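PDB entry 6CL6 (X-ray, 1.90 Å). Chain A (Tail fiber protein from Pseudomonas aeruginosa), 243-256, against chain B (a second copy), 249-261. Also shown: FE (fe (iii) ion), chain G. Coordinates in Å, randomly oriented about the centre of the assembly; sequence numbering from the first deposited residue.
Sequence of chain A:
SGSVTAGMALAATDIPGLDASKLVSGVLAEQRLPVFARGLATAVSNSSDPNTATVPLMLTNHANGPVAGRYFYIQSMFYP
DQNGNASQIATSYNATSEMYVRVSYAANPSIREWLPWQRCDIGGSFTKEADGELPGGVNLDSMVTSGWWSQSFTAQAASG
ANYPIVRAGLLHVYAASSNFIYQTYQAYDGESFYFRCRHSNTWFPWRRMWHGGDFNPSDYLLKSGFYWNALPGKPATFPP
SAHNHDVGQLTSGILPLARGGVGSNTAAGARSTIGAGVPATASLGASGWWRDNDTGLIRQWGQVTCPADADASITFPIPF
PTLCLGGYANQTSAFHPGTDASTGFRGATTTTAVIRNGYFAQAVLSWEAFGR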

# COMPACT_ATOMS: atom_id res chain seq x y z
N HIS A 243 1.46 27.07 24.52
CA HIS A 243 0.99 28.26 23.83
C HIS A 243 0.40 29.24 24.83
O HIS A 243 0.01 28.88 25.94
CB HIS A 243 -0.07 27.91 22.77
CG HIS A 243 -1.27 27.21 23.33
ND1 HIS A 243 -1.24 25.88 23.71
CD2 HIS A 243 -2.52 27.64 23.59
CE1 HIS A 243 -2.43 25.54 24.18
NE2 HIS A 243 -3.22 26.59 24.13
N ASN A 244 0.34 30.49 24.43
CA ASN A 244 -0.28 31.54 25.23
C ASN A 244 -1.66 31.86 24.67
O ASN A 244 -2.09 31.32 23.65
CB ASN A 244 0.63 32.77 25.25
CG ASN A 244 1.91 32.52 25.99
OD1 ASN A 244 1.94 31.77 26.97
ND2 ASN A 244 3.00 33.13 25.53
N HIS A 245 -2.36 32.76 25.35
CA HIS A 245 -3.71 33.12 24.95
C HIS A 245 -3.96 34.59 25.23
O HIS A 245 -3.33 35.19 26.12
CB HIS A 245 -4.78 32.31 25.71
CG HIS A 245 -5.09 30.98 25.09
ND1 HIS A 245 -5.71 30.86 23.87
CD2 HIS A 245 -4.87 29.72 25.53
CE1 HIS A 245 -5.86 29.58 23.58
NE2 HIS A 245 -5.36 28.87 24.57
N ASP A 246 -4.87 35.16 24.47
CA ASP A 246 -5.48 36.45 24.76
C ASP A 246 -6.71 36.21 25.60
O ASP A 246 -7.42 35.21 25.41
CB ASP A 246 -5.83 37.19 23.47
CG ASP A 246 -6.45 38.54 23.74
OD1 ASP A 246 -7.65 38.59 24.05
OD2 ASP A 246 -5.71 39.55 23.68
N VAL A 247 -6.97 37.12 26.54
CA VAL A 247 -8.08 36.91 27.46
C VAL A 247 -9.40 36.83 26.71
O VAL A 247 -10.36 36.23 27.19
CB VAL A 247 -8.09 38.04 28.51
CG1 VAL A 247 -9.35 37.98 29.34
CG2 VAL A 247 -6.87 37.94 29.40
N GLY A 248 -9.47 37.43 25.52
CA GLY A 248 -10.66 37.31 24.69
C GLY A 248 -11.05 35.88 24.38
O GLY A 248 -12.23 35.59 24.14
N GLN A 249 -10.09 34.97 24.37
CA GLN A 249 -10.40 33.57 24.11
C GLN A 249 -11.00 32.86 25.32
O GLN A 249 -11.34 31.68 25.23
CB GLN A 249 -9.14 32.84 23.66
CG GLN A 249 -8.87 33.00 22.17
CD GLN A 249 -7.55 33.70 21.89
OE1 GLN A 249 -6.47 33.22 22.29
NE2 GLN A 249 -7.63 34.84 21.20
N LEU A 250 -11.13 33.52 26.46
CA LEU A 250 -11.89 32.99 27.59
C LEU A 250 -13.35 33.37 27.36
O LEU A 250 -13.72 34.54 27.51
CB LEU A 250 -11.34 33.53 28.90
CG LEU A 250 -9.89 33.12 29.15
CD1 LEU A 250 -9.25 33.96 30.25
CD2 LEU A 250 -9.85 31.65 29.49
N THR A 251 -14.18 32.39 26.98
CA THR A 251 -15.53 32.67 26.50
C THR A 251 -16.66 32.16 27.39
O THR A 251 -17.82 32.47 27.12
CB THR A 251 -15.74 32.07 25.10
OG1 THR A 251 -15.67 30.63 25.20
CG2 THR A 251 -14.65 32.56 24.14
N SER A 252 -16.36 31.39 28.44
CA SER A 252 -17.39 30.92 29.35
C SER A 252 -16.78 30.73 30.73
O SER A 252 -15.56 30.68 30.88
CB SER A 252 -18.02 29.61 28.87
OG SER A 252 -17.06 28.57 28.82
N GLY A 253 -17.66 30.63 31.74
CA GLY A 253 -17.23 30.49 33.11
C GLY A 253 -16.93 31.82 33.78
O GLY A 253 -16.85 32.88 33.15
N ILE A 254 -16.74 31.76 35.09
CA ILE A 254 -16.50 32.96 35.91
C ILE A 254 -15.26 32.69 36.77
O ILE A 254 -15.25 31.76 37.58
CB ILE A 254 -17.70 33.32 36.79
CG1 ILE A 254 -18.87 33.75 35.90
CG2 ILE A 254 -17.35 34.45 37.80
CD1 ILE A 254 -20.18 33.90 36.65
N LEU A 255 -14.23 33.50 36.57
CA LEU A 255 -12.97 33.31 37.26
C LEU A 255 -13.14 33.49 38.77
O LEU A 255 -13.74 34.48 39.21
CB LEU A 255 -11.94 34.33 36.74
CG LEU A 255 -10.50 34.06 37.11
CD1 LEU A 255 -10.06 32.79 36.38
CD2 LEU A 255 -9.61 35.23 36.72
N PRO A 256 -12.65 32.56 39.58
CA PRO A 256 -12.80 32.71 41.03
C PRO A 256 -11.64 33.49 41.63
O PRO A 256 -10.63 33.76 40.98
CB PRO A 256 -12.81 31.25 41.53
CG PRO A 256 -11.89 30.55 40.55
CD PRO A 256 -11.98 31.29 39.22
N GLN B 249 -0.03 32.19 31.28
CA GLN B 249 -0.05 32.07 29.82
C GLN B 249 -1.08 32.99 29.16
O GLN B 249 -1.17 33.01 27.92
CB GLN B 249 -0.31 30.61 29.44
CG GLN B 249 0.93 29.75 29.59
CD GLN B 249 0.62 28.29 29.47
OE1 GLN B 249 -0.42 27.82 29.93
NE2 GLN B 249 1.51 27.55 28.81
N LEU B 250 -1.84 33.74 29.95
CA LEU B 250 -2.72 34.79 29.44
C LEU B 250 -1.88 36.06 29.34
O LEU B 250 -1.61 36.73 30.34
CB LEU B 250 -3.91 35.00 30.37
CG LEU B 250 -4.83 33.79 30.49
CD1 LEU B 250 -5.79 34.03 31.65
CD2 LEU B 250 -5.60 33.53 29.20
N THR B 251 -1.47 36.40 28.12
CA THR B 251 -0.45 37.42 27.92
C THR B 251 -0.99 38.70 27.28
O THR B 251 -0.21 39.64 27.10
CB THR B 251 0.68 36.86 27.06
OG1 THR B 251 0.16 36.41 25.80
CG2 THR B 251 1.35 35.69 27.78
N SER B 252 -2.28 38.77 27.00
CA SER B 252 -2.84 39.97 26.39
C SER B 252 -4.34 40.02 26.65
O SER B 252 -4.97 39.02 26.98
CB SER B 252 -2.55 40.02 24.89
OG SER B 252 -3.14 38.93 24.23
N GLY B 253 -4.90 41.23 26.51
CA GLY B 253 -6.31 41.46 26.74
C GLY B 253 -6.61 41.76 28.20
O GLY B 253 -5.77 41.65 29.09
N ILE B 254 -7.87 42.14 28.44
CA ILE B 254 -8.35 42.51 29.77
C ILE B 254 -9.64 41.73 30.04
O ILE B 254 -10.59 41.80 29.25
CB ILE B 254 -8.58 44.02 29.89
CG1 ILE B 254 -7.24 44.76 29.79
CG2 ILE B 254 -9.27 44.36 31.21
CD1 ILE B 254 -7.35 46.26 29.74
N LEU B 255 -9.66 40.99 31.15
CA LEU B 255 -10.80 40.15 31.47
C LEU B 255 -11.99 41.00 31.87
O LEU B 255 -11.86 41.87 32.74
CB LEU B 255 -10.43 39.19 32.61
CG LEU B 255 -11.43 38.08 32.92
CD1 LEU B 255 -11.46 37.03 31.80
CD2 LEU B 255 -11.13 37.43 34.28
N PRO B 256 -13.16 40.78 31.27
CA PRO B 256 -14.35 41.54 31.66
C PRO B 256 -15.11 40.90 32.81
O PRO B 256 -14.93 39.73 33.15
CB PRO B 256 -15.21 41.52 30.37
CG PRO B 256 -14.89 40.18 29.78
CD PRO B 256 -13.42 39.92 30.09
N LEU B 257 -16.00 41.71 33.41
CA LEU B 257 -16.80 41.25 34.53
C LEU B 257 -17.63 40.03 34.17
O LEU B 257 -17.89 39.19 35.04
CB LEU B 257 -17.73 42.37 35.01
CG LEU B 257 -18.67 42.03 36.16
CD1 LEU B 257 -17.89 41.59 37.38
CD2 LEU B 257 -19.56 43.25 36.52
N ALA B 258 -18.08 39.91 32.92
CA ALA B 258 -18.87 38.75 32.54
C ALA B 258 -18.10 37.45 32.80
O ALA B 258 -18.72 36.40 33.04
CB ALA B 258 -19.27 38.82 31.06
N ARG B 259 -16.77 37.50 32.77
CA ARG B 259 -15.94 36.33 32.99
C ARG B 259 -15.28 36.31 34.36
O ARG B 259 -14.37 35.51 34.60
CB ARG B 259 -14.88 36.25 31.89
CG ARG B 259 -15.46 36.10 30.48
CD ARG B 259 -15.80 34.67 30.13
NE ARG B 259 -16.99 34.13 30.81
CZ ARG B 259 -18.25 34.38 30.46
NH1 ARG B 259 -18.53 35.18 29.44
NH2 ARG B 259 -19.24 33.82 31.14
N GLY B 260 -15.70 37.19 35.26
CA GLY B 260 -15.11 37.27 36.59
C GLY B 260 -13.90 38.17 36.70
O GLY B 260 -13.17 38.08 37.70
N GLY B 261 -13.67 39.05 35.71
CA GLY B 261 -12.63 40.05 35.80
C GLY B 261 -13.17 41.38 36.29
O GLY B 261 -14.34 41.50 36.65
FE FE G . -5.21 26.71 24.99
O HOH W 1 0.27 25.67 27.06

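Two copies of the tail fiber protein meet through backbone hydrogen bonds at both ends of the contact, with aliphatic side chains between them. At the first end the chains run parallel: His A245 N donates to Gln B249 O (2.8 Å), and His A245 O accepts from Thr B251 N (3.0 Å), so both polar backbone atoms of this histidine are satisfied by chain B. Val A247 N continues the ladder, donating to Ser B252 O at 2.8 Å. Beside it, the OG of Ser B252 donates to OD2 of Asp A246 (2.7 Å), while OD1 of the same carboxylate accepts from Gly A248 N (2.6 Å); each oxygen thus has its own donor, one across the contact and one within chain A. Gly B253 packs closely here: a CB would lie 2.8 Å from Asp A246 OD1.

The imidazole of His A245 is used on both nitrogens. His A245 ND1 donates to Gln A249 OE1 (2.9 Å, nearly linear), and His A245 NE2 binds FE at 2.2 Å. His A243 NE2 also binds FE at 2.2 Å, and four atoms from elsewhere in the structure complete its ligands. Water 1 links the chains, accepting from His A243 N (3.1 Å) and, weakly, from Gln B249 NE2 (2.9 Å).

At the other end, Gly A253 O lies near the plane of the Arg B259 guanidinium and accepts from NE (2.7 Å, 163°) and weakly from NH2 (3.3 Å), while Thr A251 O and Ser A252 CA lie over one face. The arginine's own carbonyl O accepts from Leu A255 N at 2.8 Å and 172°, so Arg B259 engages chain A through both side chain and backbone.

The apolar contacts include Val A247 CG1 to Leu B255 CD1 (3.4 Å), Leu A250 CD1 to Leu B250 CD1 (3.7 Å) and Leu A255 CD2 to Leu B255 CD2 (3.6 Å). These aliphatic side chains have no polar groups to satisfy and meet at van der Waals distances; Leu B255 touches both Val A247 and Leu A255, so it joins two of the contacts.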